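Bifunctional protein PutA (Bdellovibrio bacteriovorus, PDB 5UR2) probably oxidises proline in two steps, joining a flavin-dependent proline dehydrogenase to an NAD(+)-dependent dehydrogenase that converts glutamate semialdehyde to L-glutamate. Local coordinates at residues 428-431 / 432-436; 420-423 / 424-427; 356-359 / 360-364; 11-14 / 15-19. One frame throughout, in Å; residues are numbered along the deposited sequence.

Along the chain, contact 4 comes first, on the N-terminal helix 6-22; contact 3 follows on helix 357-369, and contacts 2 and 1 lie in immediate succession on the end of helix 409-423 and on helix 429-434. The last three belong to the proline dehydrogenase region, at or just after its barrel, and touch the modified FAD. The centres of contacts 3 and 4 are about 9 Å apart, and Ala361 CB rests 3.7 Å from Gly14 N. Contacts 1 and 2, with centres also about 9 Å apart, meet where Arg431 approaches Thr424. Contact 1 touches all three others, whereas contacts 2 and 4 stay about 14 Å apart at their nearest atoms. The N-terminal helix thus packs behind the cofactor-binding elements without touching the cofactor here.

Contact 1. Residues 428-431 / 432-436; sequences SWLR and GKFAD. With P5F (N-propargylglycine-modified flavin adenine dinucleotide), chain F.
A chi1 of 171° swings the Arg431 chain out beside its own carbonyl carbon, and it runs extended to NE, while Asp436 turns its carboxylate back beside its own backbone N (chi1 -60°); the two charged groups meet in a salt bridge just past the helix end. Arg431 NE to Asp436 OD1 is 3.2 Å and nearly straight, with OD1 offering its syn lone pair in the guanidinium plane; the bond from NE to OD2 is weak. The planes of the two groups are 62° apart, which rules out a flat two-pronged pairing. The backbone reinforces this: Arg431 O accepts from Asp436 N at 2.9 Å and from Ala435 N at 2.8 Å, approached from opposite faces of the carbonyl plane.

At the other end Ser428 is the N-cap, its OG accepting from Arg431 N at 3.1 Å. Trp429 N gives an almost linear bond of 2.9 Å to the phosphate oxygen O2A of the cofactor; the indole NE1 bonds to Leu443 O. Lys433 CB lies over one face of the Trp429 ring, 4.1 Å above its plane, and Leu430 CD2 meets the edge of Phe434. Helix 429-434 follows helix 409-423, with Lys433 and Phe434 packing on helix 6-22.

Contact 2. Residues 420-423 / 424-427; sequences LLEN and TSNE. With P5F (N-propargylglycine-modified flavin adenine dinucleotide), chain F.
Leu420 O is gripped twice by Thr424. Thr424 OG1 donates to Leu420 O at 2.8 Å and Thr424 N at 3.1 Å, and the two donors reach the carbonyl oxygen from opposite faces of its plane. A chi1 of 62° puts OG1 between the backbone N and the carbonyl carbon, folding the hydroxyl back over the last turn of helix 409-423, where Thr424 OG1 also comes within 3.3 Å of Leu421 O. The methyl CG2 of Thr424 closes on the same acceptor, 3.3 Å from Leu420 O.

One residue further, Ser425 N bonds to Glu422 O at 3.2 Å. The N-H points well at the oxygen, yet the donor stands 68° out of the carbonyl plane, not on a lone pair. Ser425 OG then accepts from Glu427 N at 3.2 Å, an ST turn in the loop that leads to helix 429-434.

Around this core, Leu420, Asn423 and Thr424 pack on helix 35-45, and Asn423 ND2 bonds to Tyr36. Leu421 packs on Arg977 of the second subunit.

Both sides of the helix end meet the cofactor: Glu422 from the last helical turn, Glu427 from the loop. Glu422, bent at chi2, brings OE2 to 2.9 Å from the ribose hydroxyl O3B, although the O3B proton could instead go to a different acceptor, so this bond is only tentative. Glu427 CG lies 3.6 Å from adenine N7A. A carboxylate beside the ribose and an aliphatic stem beside the adenine imply mixed polar and van der Waals recognition of the adenosine half of the cofactor.

Contact 3. Residues 356-359 / 360-364; sequences NVRT and LAACM. With P5F (N-propargylglycine-modified flavin adenine dinucleotide), chain F.
Asn356, which caps the helix that Leu360 continues, sends ND2 to within 2.7 Å of the phosphate oxygen O1A of the modified FAD, in a bond that is almost straight at 169°. The other end of the amide points into the helix: Asn356 OD1 accepts from Thr359 N at 3.1 Å. That donor sits 62° out of the carboxamide plane, so the oxygen is reached from above and not on a lone pair. With CG anti to the backbone N (chi1 179°), the amide lies across the start of helix 357-369: its oxygen caps the first turn while its nitrogen faces the pyrophosphate. The capping bond thereby limits rotation of the group that holds the phosphate.

Behind the cap the helix is regular. Leu360 N meets Asn356 O at 2.9 Å, and Ala361 N meets Val357 O at 2.8 Å. Leu360 bends back over the first carbonyl, its CG 3.2 Å from Asn356 O, and its side chain continues onto Phe379 and Met381 of strand 379-382. Ala362 CB approaches the Arg358 guanidinium obliquely. Arg358 itself is tied by a salt bridge to Glu335, and the hydroxyl of Thr359 is bonded to Lys303.

The whole is an N-cap at the start of the helix that follows the sixth strand, 349-353, of an eight-stranded parallel barrel. In this beta-alpha-beta unit the capping residue doubles as a phosphate ligand, and the partial positive charge of the helix start would probably add to the attraction for the cofactor's anionic pyrophosphate.

Contact 4. Residues 11-14 / 15-19; sequences VSRG and EEILK
The guanidinium of Arg13 and the carboxylate of Glu16 are turned 62° against each other, and OE1 of Glu16 comes in obliquely. Glu16 OE1 is 3.8 Å from Arg13 NE and lies far off the guanidinium plane, so this long salt bridge is purely electrostatic and no hydrogen bond forms. The pair is spaced i to i+3 on the alpha-helix 6-22 of the N-terminal PutA domain. The two side chains run side by side in the same direction. The Arg13 chain is bent twice, at chi2 61° and chi3 51°, and its guanidinium bonds more strongly to Glu368 of helix 357-369 through NH1.

Regular i to i+4 backbone bonds connect the segments. Glu15 N to Val11 O measures 3.0 Å, Ile17 N to Arg13 O 3.1 Å, and the last, Leu18 N to Gly14 O, 3.0 Å. On one flank Ile17 leans CG1 to within 3.4 Å of Arg13 O and packs on Val357. Together with Arg13, which touches Ala361 and Met364, it fixes the helix against the barrel helix 357-369. Another flank carries Glu15 and Leu18, which touch helix 440-444. There the Glu15 chain, extended beyond CG, lies across Val11, bringing Glu15 OE2 to 3.7 Å from the methyl CG1 of Val11, while Leu18 folds over the preceding turn with its CG 3.4 Å from Gly14 O.

Contact 1. Residues 428-431 / 432-436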
# COMPACT_ATOMS: atom_id res chain seq x y z
N SER B 428 13.41 -40.21 7.17
CA SER B 428 13.92 -41.22 8.09
C SER B 428 13.92 -42.61 7.45
O SER B 428 12.90 -43.07 6.95
CB SER B 428 13.10 -41.22 9.37
OG SER B 428 13.34 -42.41 10.11
N TRP B 429 15.07 -43.29 7.48
CA TRP B 429 15.13 -44.64 6.94
C TRP B 429 14.22 -45.59 7.72
O TRP B 429 13.53 -46.43 7.13
CB TRP B 429 16.57 -45.16 6.93
CG TRP B 429 16.70 -46.45 6.16
CD1 TRP B 429 17.00 -46.58 4.83
CD2 TRP B 429 16.52 -47.78 6.66
NE1 TRP B 429 17.02 -47.91 4.48
CE2 TRP B 429 16.73 -48.67 5.58
CE3 TRP B 429 16.21 -48.31 7.92
CZ2 TRP B 429 16.64 -50.06 5.72
CZ3 TRP B 429 16.11 -49.70 8.05
CH2 TRP B 429 16.33 -50.55 6.96
N LEU B 430 14.23 -45.48 9.06
CA LEU B 430 13.39 -46.35 9.88
C LEU B 430 11.91 -46.12 9.61
O LEU B 430 11.12 -47.08 9.59
CB LEU B 430 13.68 -46.12 11.36
CG LEU B 430 14.99 -46.72 11.84
CD1 LEU B 430 15.26 -46.20 13.23
CD2 LEU B 430 14.90 -48.23 11.83
N ARG B 431 11.51 -44.86 9.44
CA ARG B 431 10.12 -44.61 9.08
C ARG B 431 9.77 -45.26 7.74
O ARG B 431 8.71 -45.88 7.60
CB ARG B 431 9.83 -43.11 9.03
CG ARG B 431 8.46 -42.84 8.44
CD ARG B 431 8.20 -41.38 8.22
NE ARG B 431 7.03 -41.19 7.36
CZ ARG B 431 6.37 -40.05 7.23
NH1 ARG B 431 6.75 -38.97 7.91
NH2 ARG B 431 5.32 -39.97 6.42
N GLY B 432 10.66 -45.15 6.75
CA GLY B 432 10.38 -45.75 5.46
C GLY B 432 10.16 -47.24 5.54
O GLY B 432 9.30 -47.80 4.85
N LYS B 433 10.93 -47.92 6.41
CA LYS B 433 10.83 -49.36 6.59
C LYS B 433 9.60 -49.77 7.40
O LYS B 433 8.85 -50.67 7.00
CB LYS B 433 12.11 -49.89 7.25
CG LYS B 433 11.94 -51.25 7.89
CD LYS B 433 11.84 -52.37 6.90
CE LYS B 433 11.68 -53.69 7.64
NZ LYS B 433 11.19 -54.74 6.70
N PHE B 434 9.41 -49.16 8.57
CA PHE B 434 8.42 -49.63 9.54
C PHE B 434 7.11 -48.87 9.48
O PHE B 434 6.16 -49.24 10.17
CB PHE B 434 9.00 -49.54 10.96
CG PHE B 434 10.10 -50.53 11.23
CD1 PHE B 434 9.82 -51.88 11.40
CD2 PHE B 434 11.43 -50.13 11.23
CE1 PHE B 434 10.83 -52.79 11.62
CE2 PHE B 434 12.45 -51.06 11.45
CZ PHE B 434 12.15 -52.38 11.65
N ALA B 435 7.02 -47.84 8.67
CA ALA B 435 5.78 -47.07 8.64
C ALA B 435 5.27 -46.85 7.23
O ALA B 435 4.07 -46.99 6.99
CB ALA B 435 5.97 -45.72 9.35
N ASP B 436 6.15 -46.51 6.29
CA ASP B 436 5.73 -46.23 4.92
C ASP B 436 5.71 -47.47 4.04
O ASP B 436 5.33 -47.35 2.87
CB ASP B 436 6.63 -45.16 4.28
CG ASP B 436 6.61 -43.85 5.03
OD1 ASP B 436 5.60 -43.55 5.72
OD2 ASP B 436 7.62 -43.11 4.93
PA P5F F . 18.93 -42.15 8.57
O1A P5F F . 19.58 -43.14 7.54
O2A P5F F . 17.49 -42.02 8.55
O5B P5F F . 19.34 -40.71 8.42
C5B P5F F . 18.65 -39.60 8.96
C4B P5F F . 19.57 -38.37 8.88
O4B P5F F . 19.73 -37.86 7.58
C3B P5F F . 19.17 -37.17 9.69
O3B P5F F . 19.45 -37.31 11.03
C2B P5F F . 19.94 -36.09 9.06
O2B P5F F . 21.24 -36.11 9.55
C1B P5F F . 19.96 -36.48 7.63
N9A P5F F . 18.96 -35.84 6.82
C8A P5F F . 17.58 -35.85 6.99
N7A P5F F . 17.02 -35.15 6.01
C5A P5F F . 18.00 -34.66 5.14
C6A P5F F . 18.01 -33.87 4.00
N6A P5F F . 16.78 -33.39 3.43
N1A P5F F . 19.17 -33.54 3.40
C2A P5F F . 20.35 -33.98 3.89
N3A P5F F . 20.38 -34.73 5.02
C4A P5F F . 19.25 -35.08 5.66
N1 P5F F . 24.39 -36.29 15.80
C2 P5F F . 25.24 -35.12 15.86
O2 P5F F . 25.02 -34.12 14.95
N3 P5F F . 26.28 -35.02 16.84
C4 P5F F . 26.52 -36.04 17.79
O4 P5F F . 27.56 -35.87 18.72
C4X P5F F . 25.63 -37.27 17.74
N5 P5F F . 25.70 -38.32 18.75
C5X P5F F . 25.13 -39.62 18.36
C6 P5F F . 25.61 -40.87 19.03
C7 P5F F . 25.13 -42.13 18.61
C7M P5F F . 25.62 -43.39 19.29
C8 P5F F . 24.19 -42.23 17.54
C8M P5F F . 23.65 -43.55 17.06
C9 P5F F . 23.73 -41.05 16.90
C9A P5F F . 24.23 -39.72 17.34
N10 P5F F . 23.77 -38.51 16.66
C10 P5F F . 24.62 -37.35 16.77
C1' P5F F . 22.60 -38.49 15.74
C2' P5F F . 22.96 -38.95 14.33
O2' P5F F . 23.77 -37.99 13.75
C3' P5F F . 21.77 -39.21 13.41
O3' P5F F . 21.07 -38.03 13.25
C4' P5F F . 20.79 -40.26 13.91
O4' P5F F . 21.51 -41.15 14.69
C5' P5F F . 19.94 -40.94 12.83
O5' P5F F . 20.65 -41.23 11.64
P P5F F . 20.52 -42.60 10.77
O1P P5F F . 21.77 -43.07 9.94
O2P P5F F . 19.96 -43.57 11.87
O3P P5F F . 19.07 -42.41 10.03
C21 P5F F . 24.80 -36.82 20.69
C22 P5F F . 25.35 -37.63 19.76
C23 P5F F . 25.46 -35.50 21.10

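Contact 2. Residues 420-423 / 424-427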
# COMPACT_ATOMS: atom_id res chain seq x y z
N LEU B 420 11.31 -37.90 18.72
CA LEU B 420 10.06 -37.79 17.98
C LEU B 420 10.26 -37.09 16.64
O LEU B 420 9.68 -37.51 15.62
CB LEU B 420 9.00 -37.04 18.81
CG LEU B 420 8.25 -37.83 19.88
CD1 LEU B 420 7.53 -36.87 20.80
CD2 LEU B 420 7.23 -38.78 19.23
N LEU B 421 11.06 -36.03 16.61
CA LEU B 421 11.30 -35.33 15.36
C LEU B 421 11.99 -36.23 14.34
O LEU B 421 11.54 -36.34 13.19
CB LEU B 421 12.15 -34.08 15.61
CG LEU B 421 11.34 -32.95 16.25
CD1 LEU B 421 12.26 -31.84 16.70
CD2 LEU B 421 10.29 -32.45 15.28
N GLU B 422 13.06 -36.92 14.75
CA GLU B 422 13.78 -37.79 13.82
C GLU B 422 12.90 -38.93 13.31
O GLU B 422 12.87 -39.23 12.11
CB GLU B 422 15.03 -38.35 14.50
CG GLU B 422 15.93 -39.08 13.53
CD GLU B 422 16.42 -38.17 12.40
OE1 GLU B 422 16.05 -38.43 11.23
OE2 GLU B 422 17.11 -37.17 12.72
N ASN B 423 12.17 -39.58 14.22
CA ASN B 423 11.42 -40.77 13.84
C ASN B 423 10.22 -40.44 12.96
O ASN B 423 9.77 -41.30 12.20
CB ASN B 423 10.97 -41.51 15.10
CG ASN B 423 12.13 -42.10 15.87
OD1 ASN B 423 13.22 -42.27 15.33
ND2 ASN B 423 11.90 -42.40 17.14
N THR B 424 9.68 -39.22 13.04
CA THR B 424 8.57 -38.82 12.18
C THR B 424 9.02 -38.08 10.93
O THR B 424 8.18 -37.61 10.16
CB THR B 424 7.57 -37.93 12.93
OG1 THR B 424 8.23 -36.72 13.34
CG2 THR B 424 7.00 -38.68 14.12
N SER B 425 10.33 -37.95 10.72
CA SER B 425 10.84 -37.24 9.56
C SER B 425 10.52 -37.99 8.27
O SER B 425 10.59 -39.23 8.22
CB SER B 425 12.35 -37.02 9.71
OG SER B 425 12.96 -36.72 8.47
N ASN B 426 10.20 -37.23 7.21
CA ASN B 426 9.91 -37.85 5.91
C ASN B 426 11.12 -38.57 5.34
O ASN B 426 10.96 -39.51 4.55
CB ASN B 426 9.42 -36.79 4.93
CG ASN B 426 7.95 -36.49 5.08
OD1 ASN B 426 7.12 -37.41 5.07
ND2 ASN B 426 7.60 -35.21 5.22
N GLU B 427 12.32 -38.15 5.71
CA GLU B 427 13.55 -38.75 5.20
C GLU B 427 14.09 -39.87 6.08
O GLU B 427 15.17 -40.39 5.79
CB GLU B 427 14.63 -37.68 5.03
CG GLU B 427 14.18 -36.48 4.23
CD GLU B 427 13.78 -36.84 2.82
OE1 GLU B 427 14.27 -37.87 2.30
OE2 GLU B 427 12.98 -36.09 2.23
PA P5F F . 18.93 -42.15 8.57
O1A P5F F . 19.58 -43.14 7.54
O2A P5F F . 17.49 -42.02 8.55
O5B P5F F . 19.34 -40.71 8.42
C5B P5F F . 18.65 -39.60 8.96
C4B P5F F . 19.57 -38.37 8.88
O4B P5F F . 19.73 -37.86 7.58
C3B P5F F . 19.17 -37.17 9.69
O3B P5F F . 19.45 -37.31 11.03
C2B P5F F . 19.94 -36.09 9.06
O2B P5F F . 21.24 -36.11 9.55
C1B P5F F . 19.96 -36.48 7.63
N9A P5F F . 18.96 -35.84 6.82
C8A P5F F . 17.58 -35.85 6.99
N7A P5F F . 17.02 -35.15 6.01
C5A P5F F . 18.00 -34.66 5.14
C6A P5F F . 18.01 -33.87 4.00
N6A P5F F . 16.78 -33.39 3.43
N1A P5F F . 19.17 -33.54 3.40
C2A P5F F . 20.35 -33.98 3.89
N3A P5F F . 20.38 -34.73 5.02
C4A P5F F . 19.25 -35.08 5.66
N1 P5F F . 24.39 -36.29 15.80
C2 P5F F . 25.24 -35.12 15.86
O2 P5F F . 25.02 -34.12 14.95
N3 P5F F . 26.28 -35.02 16.84
C4 P5F F . 26.52 -36.04 17.79
O4 P5F F . 27.56 -35.87 18.72
C4X P5F F . 25.63 -37.27 17.74
N5 P5F F . 25.70 -38.32 18.75
C5X P5F F . 25.13 -39.62 18.36
C6 P5F F . 25.61 -40.87 19.03
C7 P5F F . 25.13 -42.13 18.61
C7M P5F F . 25.62 -43.39 19.29
C8 P5F F . 24.19 -42.23 17.54
C8M P5F F . 23.65 -43.55 17.06
C9 P5F F . 23.73 -41.05 16.90
C9A P5F F . 24.23 -39.72 17.34
N10 P5F F . 23.77 -38.51 16.66
C10 P5F F . 24.62 -37.35 16.77
C1' P5F F . 22.60 -38.49 15.74
C2' P5F F . 22.96 -38.95 14.33
O2' P5F F . 23.77 -37.99 13.75
C3' P5F F . 21.77 -39.21 13.41
O3' P5F F . 21.07 -38.03 13.25
C4' P5F F . 20.79 -40.26 13.91
O4' P5F F . 21.51 -41.15 14.69
C5' P5F F . 19.94 -40.94 12.83
O5' P5F F . 20.65 -41.23 11.64
P P5F F . 20.52 -42.60 10.77
O1P P5F F . 21.77 -43.07 9.94
O2P P5F F . 19.96 -43.57 11.87
O3P P5F F . 19.07 -42.41 10.03
C21 P5F F . 24.80 -36.82 20.69
C22 P5F F . 25.35 -37.63 19.76
C23 P5F F . 25.46 -35.50 21.10

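Contact 3. Residues 356-359 / 360-364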
# COMPACT_ATOMS: atom_id res chain seq x y z
N ASN B 356 20.45 -47.27 10.06
CA ASN B 356 20.06 -47.51 8.67
C ASN B 356 20.73 -48.79 8.18
O ASN B 356 21.96 -48.87 8.15
CB ASN B 356 20.47 -46.28 7.86
CG ASN B 356 20.14 -46.37 6.38
OD1 ASN B 356 20.23 -47.42 5.77
ND2 ASN B 356 19.77 -45.23 5.79
N VAL B 357 19.91 -49.79 7.79
CA VAL B 357 20.46 -51.09 7.39
C VAL B 357 21.32 -50.97 6.13
O VAL B 357 22.34 -51.65 6.01
CB VAL B 357 19.33 -52.13 7.22
CG1 VAL B 357 19.86 -53.40 6.55
CG2 VAL B 357 18.75 -52.50 8.57
N ARG B 358 20.93 -50.10 5.18
CA ARG B 358 21.78 -49.85 4.01
C ARG B 358 23.16 -49.36 4.43
O ARG B 358 24.18 -49.94 4.03
CB ARG B 358 21.11 -48.83 3.08
CG ARG B 358 22.08 -48.12 2.12
CD ARG B 358 22.65 -49.04 1.05
NE ARG B 358 23.88 -48.50 0.45
CZ ARG B 358 24.40 -48.91 -0.71
NH1 ARG B 358 23.79 -49.85 -1.41
NH2 ARG B 358 25.52 -48.37 -1.17
N THR B 359 23.21 -48.29 5.24
CA THR B 359 24.47 -47.74 5.74
C THR B 359 25.30 -48.80 6.44
O THR B 359 26.50 -48.95 6.19
CB THR B 359 24.18 -46.58 6.70
OG1 THR B 359 23.34 -45.62 6.05
CG2 THR B 359 25.50 -45.90 7.15
N LEU B 360 24.68 -49.54 7.37
CA LEU B 360 25.41 -50.58 8.10
C LEU B 360 25.96 -51.65 7.15
O LEU B 360 27.11 -52.09 7.31
CB LEU B 360 24.49 -51.21 9.15
CG LEU B 360 23.96 -50.26 10.23
CD1 LEU B 360 22.86 -50.92 11.07
CD2 LEU B 360 25.09 -49.82 11.13
N ALA B 361 25.15 -52.09 6.18
CA ALA B 361 25.59 -53.15 5.27
C ALA B 361 26.73 -52.68 4.37
O ALA B 361 27.64 -53.45 4.06
CB ALA B 361 24.42 -53.64 4.41
N ALA B 362 26.69 -51.42 3.92
CA ALA B 362 27.79 -50.88 3.13
C ALA B 362 29.08 -50.87 3.94
O ALA B 362 30.13 -51.30 3.46
CB ALA B 362 27.44 -49.48 2.64
N CYS B 363 29.02 -50.40 5.19
CA CYS B 363 30.21 -50.41 6.02
C CYS B 363 30.77 -51.82 6.17
O CYS B 363 31.99 -52.03 6.07
CB CYS B 363 29.89 -49.81 7.39
SG CYS B 363 29.55 -48.03 7.36
N MET B 364 29.90 -52.81 6.38
CA MET B 364 30.37 -54.18 6.56
C MET B 364 31.15 -54.65 5.35
O MET B 364 32.22 -55.26 5.48
CB MET B 364 29.20 -55.13 6.82
CG MET B 364 28.52 -54.96 8.15
SD MET B 364 27.05 -56.00 8.25
CE MET B 364 26.47 -55.56 9.89
PA P5F F . 18.93 -42.15 8.57
O1A P5F F . 19.58 -43.14 7.54
O2A P5F F . 17.49 -42.02 8.55
O5B P5F F . 19.34 -40.71 8.42
C5B P5F F . 18.65 -39.60 8.96
C4B P5F F . 19.57 -38.37 8.88
O4B P5F F . 19.73 -37.86 7.58
C3B P5F F . 19.17 -37.17 9.69
O3B P5F F . 19.45 -37.31 11.03
C2B P5F F . 19.94 -36.09 9.06
O2B P5F F . 21.24 -36.11 9.55
C1B P5F F . 19.96 -36.48 7.63
N9A P5F F . 18.96 -35.84 6.82
C8A P5F F . 17.58 -35.85 6.99
N7A P5F F . 17.02 -35.15 6.01
C5A P5F F . 18.00 -34.66 5.14
C6A P5F F . 18.01 -33.87 4.00
N6A P5F F . 16.78 -33.39 3.43
N1A P5F F . 19.17 -33.54 3.40
C2A P5F F . 20.35 -33.98 3.89
N3A P5F F . 20.38 -34.73 5.02
C4A P5F F . 19.25 -35.08 5.66
N1 P5F F . 24.39 -36.29 15.80
C2 P5F F . 25.24 -35.12 15.86
O2 P5F F . 25.02 -34.12 14.95
N3 P5F F . 26.28 -35.02 16.84
C4 P5F F . 26.52 -36.04 17.79
O4 P5F F . 27.56 -35.87 18.72
C4X P5F F . 25.63 -37.27 17.74
N5 P5F F . 25.70 -38.32 18.75
C5X P5F F . 25.13 -39.62 18.36
C6 P5F F . 25.61 -40.87 19.03
C7 P5F F . 25.13 -42.13 18.61
C7M P5F F . 25.62 -43.39 19.29
C8 P5F F . 24.19 -42.23 17.54
C8M P5F F . 23.65 -43.55 17.06
C9 P5F F . 23.73 -41.05 16.90
C9A P5F F . 24.23 -39.72 17.34
N10 P5F F . 23.77 -38.51 16.66
C10 P5F F . 24.62 -37.35 16.77
C1' P5F F . 22.60 -38.49 15.74
C2' P5F F . 22.96 -38.95 14.33
O2' P5F F . 23.77 -37.99 13.75
C3' P5F F . 21.77 -39.21 13.41
O3' P5F F . 21.07 -38.03 13.25
C4' P5F F . 20.79 -40.26 13.91
O4' P5F F . 21.51 -41.15 14.69
C5' P5F F . 19.94 -40.94 12.83
O5' P5F F . 20.65 -41.23 11.64
P P5F F . 20.52 -42.60 10.77
O1P P5F F . 21.77 -43.07 9.94
O2P P5F F . 19.96 -43.57 11.87
O3P P5F F . 19.07 -42.41 10.03
C21 P5F F . 24.80 -36.82 20.69
C22 P5F F . 25.35 -37.63 19.76
C23 P5F F . 25.46 -35.50 21.10

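Contact 4. Residues 11-14 / 15-19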
# COMPACT_ATOMS: atom_id res chain seq x y z
N VAL B 11 23.66 -54.85 -1.35
CA VAL B 11 22.23 -55.17 -1.31
C VAL B 11 22.01 -56.55 -0.71
O VAL B 11 21.07 -56.76 0.08
CB VAL B 11 21.61 -55.06 -2.72
CG1 VAL B 11 20.21 -55.68 -2.75
CG2 VAL B 11 21.52 -53.61 -3.13
N SER B 12 22.86 -57.52 -1.06
CA SER B 12 22.73 -58.87 -0.51
C SER B 12 22.91 -58.88 1.00
O SER B 12 22.18 -59.58 1.72
CB SER B 12 23.74 -59.81 -1.17
OG SER B 12 23.47 -59.93 -2.55
N ARG B 13 23.91 -58.15 1.51
CA ARG B 13 24.11 -58.11 2.95
C ARG B 13 22.92 -57.49 3.67
O ARG B 13 22.50 -57.97 4.72
CB ARG B 13 25.40 -57.36 3.29
CG ARG B 13 25.68 -57.28 4.77
CD ARG B 13 25.85 -58.68 5.33
NE ARG B 13 26.81 -59.45 4.56
CZ ARG B 13 28.12 -59.47 4.79
NH1 ARG B 13 28.63 -58.77 5.79
NH2 ARG B 13 28.92 -60.21 4.01
N GLY B 14 22.36 -56.42 3.09
CA GLY B 14 21.18 -55.80 3.68
C GLY B 14 19.98 -56.73 3.69
O GLY B 14 19.21 -56.76 4.66
N GLU B 15 19.83 -57.55 2.64
CA GLU B 15 18.74 -58.51 2.61
C GLU B 15 18.88 -59.56 3.70
O GLU B 15 17.89 -59.96 4.32
CB GLU B 15 18.66 -59.17 1.23
CG GLU B 15 18.17 -58.24 0.12
CD GLU B 15 18.20 -58.89 -1.25
OE1 GLU B 15 18.75 -60.00 -1.36
OE2 GLU B 15 17.68 -58.29 -2.22
N GLU B 16 20.12 -60.01 3.97
CA GLU B 16 20.34 -60.93 5.07
C GLU B 16 19.96 -60.31 6.41
O GLU B 16 19.27 -60.94 7.22
CB GLU B 16 21.80 -61.38 5.11
CG GLU B 16 22.15 -62.23 6.34
CD GLU B 16 23.64 -62.53 6.44
OE1 GLU B 16 24.38 -62.22 5.48
OE2 GLU B 16 24.07 -63.09 7.48
N ILE B 17 20.36 -59.05 6.63
CA ILE B 17 20.08 -58.38 7.89
C ILE B 17 18.58 -58.25 8.11
O ILE B 17 18.06 -58.53 9.20
CB ILE B 17 20.79 -57.01 7.94
CG1 ILE B 17 22.31 -57.21 8.03
CG2 ILE B 17 20.24 -56.14 9.07
CD1 ILE B 17 23.09 -55.92 7.87
N LEU B 18 17.85 -57.85 7.07
CA LEU B 18 16.40 -57.73 7.19
C LEU B 18 15.72 -59.09 7.36
O LEU B 18 14.69 -59.19 8.02
CB LEU B 18 15.84 -56.98 5.98
CG LEU B 18 16.30 -55.51 5.90
CD1 LEU B 18 16.04 -54.92 4.53
CD2 LEU B 18 15.62 -54.66 6.95
N LYS B 19 16.27 -60.14 6.74
CA LYS B 19 15.69 -61.47 6.91
C LYS B 19 15.82 -61.94 8.36
O LYS B 19 14.84 -62.40 8.96
CB LYS B 19 16.34 -62.47 5.95
CG LYS B 19 15.81 -63.89 6.06
CD LYS B 19 14.28 -63.96 5.97
CE LYS B 19 13.76 -63.71 4.55
NZ LYS B 19 12.34 -64.18 4.39